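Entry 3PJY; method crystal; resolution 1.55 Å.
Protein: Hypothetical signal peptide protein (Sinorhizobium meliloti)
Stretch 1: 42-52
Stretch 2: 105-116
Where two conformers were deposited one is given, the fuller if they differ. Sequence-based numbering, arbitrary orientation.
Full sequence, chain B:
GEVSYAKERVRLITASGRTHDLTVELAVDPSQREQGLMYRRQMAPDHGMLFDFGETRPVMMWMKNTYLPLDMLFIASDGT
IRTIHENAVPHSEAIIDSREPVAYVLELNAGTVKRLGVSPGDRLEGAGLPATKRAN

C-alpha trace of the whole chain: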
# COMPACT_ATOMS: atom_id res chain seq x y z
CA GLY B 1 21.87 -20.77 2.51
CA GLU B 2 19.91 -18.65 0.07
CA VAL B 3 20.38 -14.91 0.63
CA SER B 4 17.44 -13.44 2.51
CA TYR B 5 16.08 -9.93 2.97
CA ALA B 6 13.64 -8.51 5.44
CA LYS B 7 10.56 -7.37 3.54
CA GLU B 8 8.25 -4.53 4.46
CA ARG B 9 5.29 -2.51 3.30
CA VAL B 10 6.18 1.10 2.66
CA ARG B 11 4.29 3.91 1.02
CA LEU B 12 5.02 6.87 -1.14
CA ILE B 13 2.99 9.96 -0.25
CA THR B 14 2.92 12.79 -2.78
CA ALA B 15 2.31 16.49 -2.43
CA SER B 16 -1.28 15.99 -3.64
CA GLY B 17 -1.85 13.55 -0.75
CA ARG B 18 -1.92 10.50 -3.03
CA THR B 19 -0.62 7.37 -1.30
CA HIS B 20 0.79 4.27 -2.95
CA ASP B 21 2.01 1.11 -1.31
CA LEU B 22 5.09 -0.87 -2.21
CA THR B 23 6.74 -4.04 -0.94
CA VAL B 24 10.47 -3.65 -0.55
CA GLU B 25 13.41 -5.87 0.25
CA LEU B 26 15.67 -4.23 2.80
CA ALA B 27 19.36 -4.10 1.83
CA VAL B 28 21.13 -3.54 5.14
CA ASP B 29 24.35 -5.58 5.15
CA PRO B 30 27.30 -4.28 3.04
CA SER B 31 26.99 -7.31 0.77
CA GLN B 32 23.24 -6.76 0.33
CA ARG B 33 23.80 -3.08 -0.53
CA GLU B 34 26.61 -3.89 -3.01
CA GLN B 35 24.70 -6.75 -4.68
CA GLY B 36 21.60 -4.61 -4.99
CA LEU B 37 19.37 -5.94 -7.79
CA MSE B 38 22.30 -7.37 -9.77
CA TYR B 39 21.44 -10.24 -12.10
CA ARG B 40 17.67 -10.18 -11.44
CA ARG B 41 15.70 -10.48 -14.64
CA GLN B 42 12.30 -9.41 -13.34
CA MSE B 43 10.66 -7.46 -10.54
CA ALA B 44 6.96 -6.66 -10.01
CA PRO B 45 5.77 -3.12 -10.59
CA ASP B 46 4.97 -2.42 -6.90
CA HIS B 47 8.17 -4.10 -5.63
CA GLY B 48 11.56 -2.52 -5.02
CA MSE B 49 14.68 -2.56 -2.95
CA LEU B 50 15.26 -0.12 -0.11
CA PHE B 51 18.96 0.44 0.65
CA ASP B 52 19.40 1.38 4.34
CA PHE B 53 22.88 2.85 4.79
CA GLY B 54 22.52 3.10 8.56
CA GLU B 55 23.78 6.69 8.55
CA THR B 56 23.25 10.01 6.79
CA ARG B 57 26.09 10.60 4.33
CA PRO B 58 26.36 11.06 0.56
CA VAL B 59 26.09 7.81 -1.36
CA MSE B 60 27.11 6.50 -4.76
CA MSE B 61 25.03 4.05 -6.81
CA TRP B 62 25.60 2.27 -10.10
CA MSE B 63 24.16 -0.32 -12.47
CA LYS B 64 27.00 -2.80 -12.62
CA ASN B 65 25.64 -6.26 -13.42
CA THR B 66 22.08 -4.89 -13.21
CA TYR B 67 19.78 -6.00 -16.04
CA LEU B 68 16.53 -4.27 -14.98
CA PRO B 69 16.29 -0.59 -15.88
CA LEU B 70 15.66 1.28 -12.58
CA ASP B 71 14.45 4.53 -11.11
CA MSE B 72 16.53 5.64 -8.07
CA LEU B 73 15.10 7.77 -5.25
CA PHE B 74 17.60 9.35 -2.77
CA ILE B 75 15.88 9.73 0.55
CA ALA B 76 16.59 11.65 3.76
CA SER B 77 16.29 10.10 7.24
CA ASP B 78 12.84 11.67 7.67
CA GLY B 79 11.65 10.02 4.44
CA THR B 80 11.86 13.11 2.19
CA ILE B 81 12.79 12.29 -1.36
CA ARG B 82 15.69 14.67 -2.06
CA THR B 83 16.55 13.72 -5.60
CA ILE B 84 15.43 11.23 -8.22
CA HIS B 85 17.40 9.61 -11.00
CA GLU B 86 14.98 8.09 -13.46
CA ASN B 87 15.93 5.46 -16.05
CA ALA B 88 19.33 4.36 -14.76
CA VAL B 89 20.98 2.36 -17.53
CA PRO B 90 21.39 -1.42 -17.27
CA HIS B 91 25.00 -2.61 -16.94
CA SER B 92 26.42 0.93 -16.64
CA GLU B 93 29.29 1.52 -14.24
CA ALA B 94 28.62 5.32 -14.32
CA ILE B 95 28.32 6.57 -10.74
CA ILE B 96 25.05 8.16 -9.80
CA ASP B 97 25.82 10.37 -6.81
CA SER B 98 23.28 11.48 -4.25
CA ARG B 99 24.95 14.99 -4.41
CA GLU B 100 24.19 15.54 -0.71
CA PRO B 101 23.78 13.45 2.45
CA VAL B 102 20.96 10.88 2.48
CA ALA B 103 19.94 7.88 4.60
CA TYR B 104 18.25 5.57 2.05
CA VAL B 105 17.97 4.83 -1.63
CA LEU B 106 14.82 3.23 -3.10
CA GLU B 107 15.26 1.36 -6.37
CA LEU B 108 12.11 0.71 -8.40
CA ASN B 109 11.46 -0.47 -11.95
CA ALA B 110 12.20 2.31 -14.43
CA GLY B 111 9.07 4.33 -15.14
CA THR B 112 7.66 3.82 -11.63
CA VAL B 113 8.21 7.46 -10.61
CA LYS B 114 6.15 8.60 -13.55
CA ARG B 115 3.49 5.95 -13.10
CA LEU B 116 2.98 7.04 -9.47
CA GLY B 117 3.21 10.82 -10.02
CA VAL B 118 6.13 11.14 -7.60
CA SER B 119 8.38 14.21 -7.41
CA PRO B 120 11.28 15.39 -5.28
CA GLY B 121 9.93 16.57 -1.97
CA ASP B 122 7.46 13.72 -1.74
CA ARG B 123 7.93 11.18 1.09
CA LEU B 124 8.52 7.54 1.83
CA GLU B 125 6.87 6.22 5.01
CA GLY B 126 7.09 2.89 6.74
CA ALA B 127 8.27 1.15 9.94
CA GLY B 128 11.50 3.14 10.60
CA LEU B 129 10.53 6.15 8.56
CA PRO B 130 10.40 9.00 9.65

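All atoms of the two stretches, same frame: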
# COMPACT_ATOMS: atom_id res chain seq x y z
N GLN B 42 13.64 -9.96 -13.45
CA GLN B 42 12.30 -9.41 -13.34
C GLN B 42 12.10 -8.85 -11.94
O GLN B 42 12.85 -9.16 -11.03
CB GLN B 42 11.25 -10.50 -13.60
CG GLN B 42 11.30 -11.66 -12.61
N MSE B 43 11.05 -8.06 -11.81
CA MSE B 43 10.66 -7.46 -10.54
C MSE B 43 9.28 -6.83 -10.76
O MSE B 43 9.08 -6.15 -11.75
CB MSE B 43 11.66 -6.39 -10.10
CG MSE B 43 11.33 -5.80 -8.71
SE MSE B 43 12.78 -4.84 -7.91
CE MSE B 43 12.69 -3.26 -8.96
N ALA B 44 8.33 -7.12 -9.87
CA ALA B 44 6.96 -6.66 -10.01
C ALA B 44 6.83 -5.16 -9.90
O ALA B 44 7.67 -4.51 -9.25
CB ALA B 44 6.03 -7.36 -8.97
N PRO B 45 5.79 -4.57 -10.52
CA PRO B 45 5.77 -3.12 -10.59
C PRO B 45 5.71 -2.40 -9.22
O PRO B 45 6.27 -1.31 -9.06
CB PRO B 45 4.48 -2.81 -11.35
CG PRO B 45 4.26 -4.02 -12.20
CD PRO B 45 4.74 -5.19 -11.38
N ASP B 46 5.04 -3.00 -8.25
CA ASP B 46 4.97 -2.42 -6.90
C ASP B 46 6.01 -3.00 -5.92
O ASP B 46 5.81 -2.91 -4.69
CB ASP B 46 3.55 -2.51 -6.34
CG ASP B 46 2.55 -1.64 -7.10
OD1 ASP B 46 2.89 -0.51 -7.51
OD2 ASP B 46 1.43 -2.15 -7.37
N HIS B 47 7.09 -3.58 -6.45
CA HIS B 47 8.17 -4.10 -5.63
C HIS B 47 9.46 -3.34 -5.93
O HIS B 47 9.75 -2.99 -7.07
CB HIS B 47 8.39 -5.57 -5.88
CG HIS B 47 7.39 -6.46 -5.22
ND1 HIS B 47 7.72 -7.29 -4.17
CD2 HIS B 47 6.07 -6.68 -5.47
CE1 HIS B 47 6.65 -7.98 -3.80
NE2 HIS B 47 5.64 -7.63 -4.57
N GLY B 48 10.27 -3.17 -4.89
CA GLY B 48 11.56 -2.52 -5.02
C GLY B 48 12.53 -2.95 -3.95
O GLY B 48 12.26 -3.90 -3.19
N MSE B 49 13.67 -2.28 -3.94
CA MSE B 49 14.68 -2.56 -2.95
C MSE B 49 15.01 -1.24 -2.26
O MSE B 49 15.29 -0.23 -2.90
CB MSE B 49 15.90 -3.21 -3.58
CG MSE B 49 16.97 -3.48 -2.57
SE MSE B 49 18.39 -4.68 -3.16
CE MSE B 49 17.43 -6.33 -3.11
N LEU B 50 14.99 -1.28 -0.93
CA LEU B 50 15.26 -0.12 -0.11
C LEU B 50 16.64 -0.37 0.55
O LEU B 50 16.82 -1.28 1.35
CB LEU B 50 14.22 0.08 0.98
CG LEU B 50 14.39 1.31 1.89
CD1 LEU B 50 14.32 2.61 1.07
CD2 LEU B 50 13.29 1.29 2.98
N PHE B 51 17.58 0.46 0.16
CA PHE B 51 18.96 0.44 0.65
C PHE B 51 19.00 1.29 1.90
O PHE B 51 18.73 2.51 1.85
CB PHE B 51 19.91 0.98 -0.40
CG PHE B 51 19.97 0.14 -1.66
CD1 PHE B 51 18.94 0.19 -2.59
CD2 PHE B 51 21.03 -0.73 -1.90
CE1 PHE B 51 18.93 -0.61 -3.71
CE2 PHE B 51 21.03 -1.52 -3.06
CZ PHE B 51 20.01 -1.48 -3.95
N ASP B 52 19.35 0.70 3.03
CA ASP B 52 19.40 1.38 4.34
C ASP B 52 20.86 1.46 4.72
O ASP B 52 21.50 0.45 5.06
CB ASP B 52 18.61 0.56 5.36
CG ASP B 52 18.64 1.17 6.75
OD1 ASP B 52 19.38 2.12 6.98
OD2 ASP B 52 17.91 0.68 7.62
N VAL B 105 18.28 4.77 -0.21
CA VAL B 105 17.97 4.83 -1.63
C VAL B 105 16.89 3.78 -1.89
O VAL B 105 16.98 2.64 -1.41
CB VAL B 105 19.17 4.60 -2.52
CG1 VAL B 105 18.80 4.34 -3.99
CG2 VAL B 105 20.16 5.81 -2.44
N LEU B 106 15.86 4.17 -2.62
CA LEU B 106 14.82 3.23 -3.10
C LEU B 106 15.04 2.99 -4.59
O LEU B 106 15.04 3.95 -5.37
CB LEU B 106 13.41 3.79 -2.82
CG LEU B 106 12.24 2.94 -3.27
CD1 LEU B 106 12.25 1.56 -2.65
CD2 LEU B 106 10.96 3.70 -2.96
N GLU B 107 15.22 1.73 -4.96
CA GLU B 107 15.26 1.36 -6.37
C GLU B 107 13.94 0.69 -6.78
O GLU B 107 13.47 -0.23 -6.13
CB GLU B 107 16.41 0.42 -6.68
CG GLU B 107 17.74 1.11 -6.68
CD GLU B 107 18.91 0.23 -7.03
OE1 GLU B 107 18.85 -1.01 -7.06
OE2 GLU B 107 19.99 0.81 -7.28
N LEU B 108 13.36 1.20 -7.85
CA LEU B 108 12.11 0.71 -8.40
C LEU B 108 12.31 0.43 -9.90
O LEU B 108 13.27 0.92 -10.51
CB LEU B 108 11.04 1.78 -8.26
CG LEU B 108 10.70 2.21 -6.82
CD1 LEU B 108 9.80 3.45 -6.82
CD2 LEU B 108 10.07 1.07 -6.08
N ASN B 109 11.39 -0.31 -10.51
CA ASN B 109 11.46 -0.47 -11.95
C ASN B 109 11.47 0.90 -12.62
O ASN B 109 10.74 1.82 -12.22
CB ASN B 109 10.28 -1.25 -12.48
CG ASN B 109 10.41 -2.73 -12.27
OD1 ASN B 109 11.19 -3.40 -12.95
ND2 ASN B 109 9.60 -3.27 -11.36
N ALA B 110 12.25 1.06 -13.67
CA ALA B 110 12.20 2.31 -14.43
C ALA B 110 10.79 2.62 -14.89
O ALA B 110 10.04 1.72 -15.33
CB ALA B 110 13.19 2.29 -15.63
N GLY B 111 10.41 3.88 -14.78
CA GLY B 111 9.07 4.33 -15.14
C GLY B 111 8.12 4.39 -13.96
O GLY B 111 7.01 4.93 -14.09
N THR B 112 8.53 3.83 -12.82
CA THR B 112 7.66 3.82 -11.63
C THR B 112 7.37 5.22 -11.09
O THR B 112 6.23 5.52 -10.72
CB THR B 112 8.18 2.92 -10.53
OG1 THR B 112 8.37 1.60 -11.06
CG2 THR B 112 7.13 2.80 -9.40
N VAL B 113 8.38 6.08 -11.09
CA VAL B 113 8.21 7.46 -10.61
C VAL B 113 7.15 8.17 -11.39
O VAL B 113 6.22 8.77 -10.82
CB VAL B 113 9.54 8.22 -10.56
CG1 VAL B 113 9.36 9.76 -10.37
CG2 VAL B 113 10.43 7.60 -9.44
N LYS B 114 7.23 8.03 -12.70
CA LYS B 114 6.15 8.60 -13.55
C LYS B 114 4.79 7.97 -13.34
O LYS B 114 3.77 8.69 -13.25
CB LYS B 114 6.56 8.52 -15.00
CG LYS B 114 7.62 9.54 -15.33
CD LYS B 114 7.11 11.02 -15.35
CE LYS B 114 8.29 12.05 -15.25
NZ LYS B 114 9.00 12.09 -13.89
N ARG B 115 4.75 6.65 -13.30
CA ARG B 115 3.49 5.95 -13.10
C ARG B 115 2.78 6.39 -11.84
O ARG B 115 1.54 6.52 -11.86
CB ARG B 115 3.70 4.43 -13.05
CG ARG B 115 2.42 3.61 -12.70
CD ARG B 115 2.72 2.11 -12.88
NE ARG B 115 3.62 1.51 -11.86
CZ ARG B 115 3.21 1.03 -10.69
NH1 ARG B 115 1.95 1.12 -10.28
NH2 ARG B 115 4.09 0.40 -9.91
N LEU B 116 3.54 6.72 -10.80
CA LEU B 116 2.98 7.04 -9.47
C LEU B 116 2.82 8.55 -9.22
O LEU B 116 2.28 8.93 -8.19
CB LEU B 116 3.79 6.36 -8.38
CG LEU B 116 3.86 4.82 -8.42
CD1 LEU B 116 4.69 4.34 -7.20
CD2 LEU B 116 2.46 4.21 -8.45
O HOH W 1 9.03 -1.29 -9.18
O HOH W 2 -0.05 -0.45 -8.62

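How are the backbone donors and acceptors of the two strands satisfied? The strands run antiparallel, their directions 165° apart, and two hydrogen-bonded pairs do most of the work. At the first, Met-49 N donates to Glu-107 O (3.0 Å) and Glu-107 N donates to Met-49 O (2.8 Å, nearly straight at 172°). At the second, Phe-51 N donates to Val-105 O (2.8 Å) and Val-105 N to Phe-51 O (3.1 Å). Between them, Leu-50 faces Leu-106 as a non-hydrogen-bonded pair, which brings their CA atoms to 4.5 Å and lets each approach a carbonyl of the other strand: Leu-106 CA lies 3.5 Å from Met-49 O, and Leu-50 CA lies 3.5 Å from Val-105 O.

What takes over where the direct ladder stops? Near Pro-45 and Asn-109 a water does. Water 1 donates to Pro-45 O and to His-47 O, each 2.8 Å from its oxygen, and accepts from Asn-109 N (2.9 Å) and Asn-109 ND2 (3.0 Å). All four of its bonds go to the two stretches, so it joins two carbonyls of one to two nitrogens of the other. Asn-109 ND2 also donates directly to Met-43 O at 3.0 Å. Ala-44 O is almost as near to Asn-109 ND2, 3.1 Å, but the angle is poor and no hydrogen bond forms; that carbonyl instead accepts from His-47 N (3.0 Å), closing a type I turn.

How does the helix reach the turn? Arg-115 extends its guanidinium to Asp-46 in a salt bridge, with NH2 2.8 Å from OD1 of Asp-46 and well aligned. A weak bond from Arg-115 NH1 to the same Asp-46 OD1 spans 3.3 Å. Water 2 serves the other carboxylate oxygen, donating to Asp-46 OD2 (2.6 Å) while accepting from Arg-115 NH1 (3.0 Å). The helix start is held within its own stretch: Asn-109 O accepts from Thr-112 N at 3.0 Å and from Thr-112 OG1 at 2.6 Å.

Which side chains pack around this polar framework? On one face of the sheet, Phe-51 CB lies 4.3 Å from Val-105 CB, and Glu-107 OE1 comes within 3.4 Å of Phe-51 CZ at the ring edge. On the other face, Leu-50 CD1 is 4.2 Å from Leu-106 CB. Gly-48 allows a close approach, its CA 3.2 Å from Glu-107 O; a CB there would clash with that oxygen and with Leu-108 CD2.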